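Cell wall surface anchor family protein (Streptococcus agalactiae serogroup V, PDB 3PF2) forms the shaft of a Gram-positive cell-surface pilus as its major pilin, the chain here being the C-terminal two-domain fragment, which binds calcium. Local coordinates at residues 9-23 / 170-182. Sequence-based numbering, arbitrary orientation.
Sequences TDKDVKKLGQDDAGY and PSNPPRKPEVHTG. With CA (calcium ion), chain B.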
# COMPACT_ATOMS: atom_id res chain seq x y z
N THR A 9 16.07 -11.20 8.60
CA THR A 9 14.71 -10.78 8.28
C THR A 9 14.68 -9.85 7.08
O THR A 9 15.65 -9.18 6.78
CB THR A 9 14.02 -10.10 9.49
OG1 THR A 9 14.90 -9.13 10.07
CG2 THR A 9 13.65 -11.15 10.54
N ASP A 10 13.55 -9.84 6.38
CA ASP A 10 13.33 -8.92 5.27
C ASP A 10 11.84 -8.71 5.14
O ASP A 10 11.05 -9.52 5.63
CB ASP A 10 13.88 -9.51 3.96
CG ASP A 10 13.60 -8.63 2.75
OD1 ASP A 10 13.71 -7.41 2.86
OD2 ASP A 10 13.29 -9.16 1.67
N LYS A 11 11.44 -7.65 4.45
CA LYS A 11 10.03 -7.44 4.15
C LYS A 11 9.91 -7.10 2.66
O LYS A 11 10.75 -6.40 2.11
CB LYS A 11 9.46 -6.30 5.02
CG LYS A 11 7.92 -6.17 5.03
CD LYS A 11 7.48 -4.99 5.89
CE LYS A 11 5.95 -4.84 5.93
NZ LYS A 11 5.50 -3.85 6.94
N ASP A 12 8.87 -7.64 2.02
CA ASP A 12 8.54 -7.34 0.63
C ASP A 12 7.11 -6.80 0.56
O ASP A 12 6.39 -6.79 1.54
CB ASP A 12 8.60 -8.61 -0.23
CG ASP A 12 10.00 -9.18 -0.36
OD1 ASP A 12 10.99 -8.49 0.01
OD2 ASP A 12 10.11 -10.33 -0.82
N VAL A 13 6.73 -6.34 -0.63
CA VAL A 13 5.37 -5.93 -0.90
C VAL A 13 4.93 -6.47 -2.25
O VAL A 13 5.76 -6.63 -3.16
CB VAL A 13 5.21 -4.39 -0.86
CG1 VAL A 13 5.93 -3.72 -2.06
CG2 VAL A 13 3.74 -3.99 -0.76
N LYS A 14 3.62 -6.72 -2.35
CA LYS A 14 2.93 -7.17 -3.57
C LYS A 14 3.11 -8.66 -3.84
O LYS A 14 2.13 -9.40 -3.98
CB LYS A 14 3.25 -6.29 -4.81
CG LYS A 14 2.36 -6.55 -6.06
CD LYS A 14 2.51 -5.41 -7.08
CE LYS A 14 1.61 -5.62 -8.27
NZ LYS A 14 1.71 -4.45 -9.22
N LYS A 15 4.37 -9.09 -3.94
CA LYS A 15 4.70 -10.50 -4.06
C LYS A 15 6.11 -10.70 -3.54
O LYS A 15 6.88 -9.74 -3.38
CB LYS A 15 4.63 -10.94 -5.53
CG LYS A 15 5.69 -10.26 -6.42
CD LYS A 15 5.36 -10.41 -7.90
CE LYS A 15 6.53 -9.95 -8.75
NZ LYS A 15 6.08 -9.81 -10.20
N LEU A 16 6.49 -11.96 -3.34
CA LEU A 16 7.86 -12.27 -2.94
C LEU A 16 8.85 -11.79 -3.98
O LEU A 16 8.71 -12.08 -5.18
CB LEU A 16 8.05 -13.77 -2.69
CG LEU A 16 7.33 -14.29 -1.44
CD1 LEU A 16 7.44 -15.82 -1.40
CD2 LEU A 16 7.96 -13.68 -0.18
N GLY A 17 9.83 -11.02 -3.50
CA GLY A 17 10.91 -10.54 -4.35
C GLY A 17 10.72 -9.11 -4.82
O GLY A 17 11.63 -8.55 -5.45
N GLN A 18 9.58 -8.51 -4.49
CA GLN A 18 9.29 -7.13 -4.93
C GLN A 18 9.33 -6.18 -3.74
O GLN A 18 8.82 -6.52 -2.67
CB GLN A 18 7.93 -7.06 -5.65
CG GLN A 18 7.58 -5.64 -6.19
CD GLN A 18 6.51 -5.61 -7.30
OE1 GLN A 18 6.12 -4.52 -7.75
NE2 GLN A 18 6.05 -6.76 -7.73
N ASP A 19 9.92 -4.99 -3.93
CA ASP A 19 10.10 -4.04 -2.83
C ASP A 19 9.40 -2.69 -3.03
O ASP A 19 9.43 -1.84 -2.14
CB ASP A 19 11.59 -3.81 -2.56
CG ASP A 19 12.29 -5.05 -2.02
OD1 ASP A 19 11.79 -5.61 -1.03
OD2 ASP A 19 13.33 -5.49 -2.60
N ASP A 20 8.77 -2.49 -4.19
CA ASP A 20 8.16 -1.19 -4.49
C ASP A 20 6.91 -1.42 -5.31
O ASP A 20 6.94 -2.17 -6.28
CB ASP A 20 9.13 -0.35 -5.34
CG ASP A 20 10.41 -0.01 -4.59
OD1 ASP A 20 10.41 0.98 -3.83
OD2 ASP A 20 11.42 -0.72 -4.80
N ALA A 21 5.83 -0.76 -4.92
CA ALA A 21 4.56 -0.90 -5.63
C ALA A 21 3.68 0.32 -5.46
O ALA A 21 3.75 1.00 -4.44
CB ALA A 21 3.81 -2.14 -5.16
N GLY A 22 2.86 0.58 -6.47
CA GLY A 22 1.91 1.70 -6.44
C GLY A 22 0.47 1.21 -6.43
O GLY A 22 0.12 0.25 -7.15
N TYR A 23 -0.36 1.85 -5.62
CA TYR A 23 -1.75 1.42 -5.43
C TYR A 23 -2.70 2.58 -5.32
O TYR A 23 -2.33 3.67 -4.91
CB TYR A 23 -1.90 0.58 -4.16
CG TYR A 23 -1.24 -0.76 -4.23
CD1 TYR A 23 -1.80 -1.80 -4.95
CD2 TYR A 23 -0.02 -0.99 -3.57
CE1 TYR A 23 -1.20 -3.05 -5.03
CE2 TYR A 23 0.59 -2.24 -3.62
CZ TYR A 23 0.01 -3.25 -4.36
OH TYR A 23 0.62 -4.49 -4.43
N PRO A 170 17.27 -8.79 18.82
CA PRO A 170 16.52 -8.33 17.65
C PRO A 170 17.08 -8.83 16.31
O PRO A 170 18.28 -9.12 16.18
CB PRO A 170 16.66 -6.81 17.74
CG PRO A 170 18.03 -6.61 18.31
CD PRO A 170 18.22 -7.76 19.30
N SER A 171 16.19 -8.93 15.32
CA SER A 171 16.57 -9.03 13.91
C SER A 171 15.66 -8.06 13.17
O SER A 171 14.46 -8.00 13.44
CB SER A 171 16.39 -10.45 13.37
OG SER A 171 16.71 -10.52 11.98
N ASN A 172 16.25 -7.30 12.24
CA ASN A 172 15.53 -6.28 11.51
C ASN A 172 15.88 -6.35 10.03
O ASN A 172 17.04 -6.63 9.68
CB ASN A 172 15.89 -4.87 12.05
CG ASN A 172 15.59 -4.71 13.53
OD1 ASN A 172 14.51 -4.29 13.91
ND2 ASN A 172 16.55 -5.07 14.38
N PRO A 173 14.90 -6.09 9.13
CA PRO A 173 15.26 -5.96 7.71
C PRO A 173 16.26 -4.80 7.46
O PRO A 173 16.07 -3.70 7.97
CB PRO A 173 13.92 -5.66 7.04
CG PRO A 173 12.89 -6.30 7.94
CD PRO A 173 13.44 -6.02 9.34
N PRO A 174 17.34 -5.07 6.70
CA PRO A 174 18.28 -3.99 6.37
C PRO A 174 17.65 -2.93 5.47
O PRO A 174 17.99 -1.74 5.58
CB PRO A 174 19.40 -4.70 5.61
CG PRO A 174 19.32 -6.13 6.03
CD PRO A 174 17.90 -6.40 6.44
N ARG A 175 16.75 -3.37 4.58
CA ARG A 175 16.15 -2.49 3.57
C ARG A 175 14.65 -2.66 3.63
O ARG A 175 14.17 -3.80 3.77
CB ARG A 175 16.67 -2.85 2.18
CG ARG A 175 18.17 -2.54 1.98
CD ARG A 175 18.79 -3.40 0.89
NE ARG A 175 19.06 -4.78 1.32
CZ ARG A 175 20.14 -5.17 1.99
NH1 ARG A 175 21.09 -4.30 2.32
NH2 ARG A 175 20.28 -6.45 2.33
N LYS A 176 13.94 -1.53 3.53
CA LYS A 176 12.48 -1.46 3.71
C LYS A 176 11.77 -1.37 2.36
O LYS A 176 12.18 -0.60 1.48
CB LYS A 176 12.09 -0.23 4.53
CG LYS A 176 12.69 -0.16 5.95
CD LYS A 176 12.02 0.98 6.74
CE LYS A 176 12.76 1.29 8.05
NZ LYS A 176 11.95 2.24 8.89
N PRO A 177 10.71 -2.18 2.16
CA PRO A 177 9.84 -1.97 0.99
C PRO A 177 8.92 -0.77 1.18
O PRO A 177 8.78 -0.28 2.30
CB PRO A 177 9.03 -3.27 0.92
CG PRO A 177 8.92 -3.71 2.38
CD PRO A 177 10.24 -3.29 3.02
N GLU A 178 8.29 -0.30 0.10
CA GLU A 178 7.40 0.86 0.20
C GLU A 178 6.29 0.81 -0.83
O GLU A 178 6.43 0.18 -1.89
CB GLU A 178 8.17 2.19 0.05
CG GLU A 178 8.89 2.38 -1.30
CD GLU A 178 7.99 2.84 -2.45
OE1 GLU A 178 7.00 3.56 -2.20
OE2 GLU A 178 8.28 2.48 -3.62
N VAL A 179 5.19 1.49 -0.49
CA VAL A 179 4.11 1.71 -1.45
C VAL A 179 3.81 3.19 -1.60
O VAL A 179 4.18 4.02 -0.76
CB VAL A 179 2.82 0.94 -1.08
CG1 VAL A 179 3.05 -0.55 -1.11
CG2 VAL A 179 2.29 1.40 0.31
N HIS A 180 3.08 3.53 -2.66
CA HIS A 180 2.76 4.94 -2.89
C HIS A 180 1.47 5.04 -3.67
O HIS A 180 1.12 4.10 -4.40
CB HIS A 180 3.89 5.61 -3.69
CG HIS A 180 4.46 4.71 -4.74
ND1 HIS A 180 5.55 3.90 -4.51
CD2 HIS A 180 4.04 4.45 -6.00
CE1 HIS A 180 5.80 3.19 -5.60
NE2 HIS A 180 4.89 3.49 -6.51
N THR A 181 0.82 6.19 -3.52
CA THR A 181 -0.41 6.53 -4.24
C THR A 181 -0.31 8.00 -4.61
O THR A 181 0.46 8.72 -4.00
CB THR A 181 -1.67 6.24 -3.35
OG1 THR A 181 -2.85 6.27 -4.16
CG2 THR A 181 -1.82 7.21 -2.18
N GLY A 182 -1.08 8.44 -5.62
CA GLY A 182 -0.96 9.80 -6.15
C GLY A 182 -2.29 10.51 -6.32
O GLY A 182 -3.34 9.99 -5.98
CA CA B . 12.53 -6.99 0.66
O HOH W 1 18.19 -9.24 9.15
O HOH W 2 16.31 -6.24 3.51
O HOH W 3 14.20 -7.49 -0.97
O HOH W 4 13.49 -4.89 1.16
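Pro-177 is the main bump of this contact: its ring fills a hollow made by Lys-11, Val-13 and the carbonyl of Asp-19. Pro-177 CG lies 3.3 Å from Lys-11 O, and the extended lysine side chain crosses the ring at about a right angle, its NZ joined to Asn-152 in an isopeptide bond and hydrogen-bonded to Asp-51. Lys-11 O also binds the calcium, 2.4 Å away; both carboxylate oxygens of Asp-10, one each of Asp-12 and Asp-19, and two waters complete the site, with Lys-34 salt-bridged to Asp-12 and hydrogen-bonded to Asp-10. Farther along, the Pro-173 ring lies over the backbone of Asp-10, and Thr-9 OG1 donates to Ser-171 OG (3.0 Å), which also bonds Pro-7 O. At the other end, Val-179 CG1 reaches Val-13 CG2 (3.5 Å) and meets the Tyr-23 ring edge. On the other face, with Asp-20, His-180 lays its ring over Ala-21 O and donates from ND1 to the syn lone pair of Glu-178 OE1. Bent at chi2 (81°), Glu-178 brings OE2 2.6 Å from Asp-20 OD1; one acid is probably protonated. Strand 29-35 flanks strand 9-13, helix 116-121 touches Asp-10 and Pro-174, and strand 178-190, parallel to 20-22, also pairs with 247-253 and 312-316.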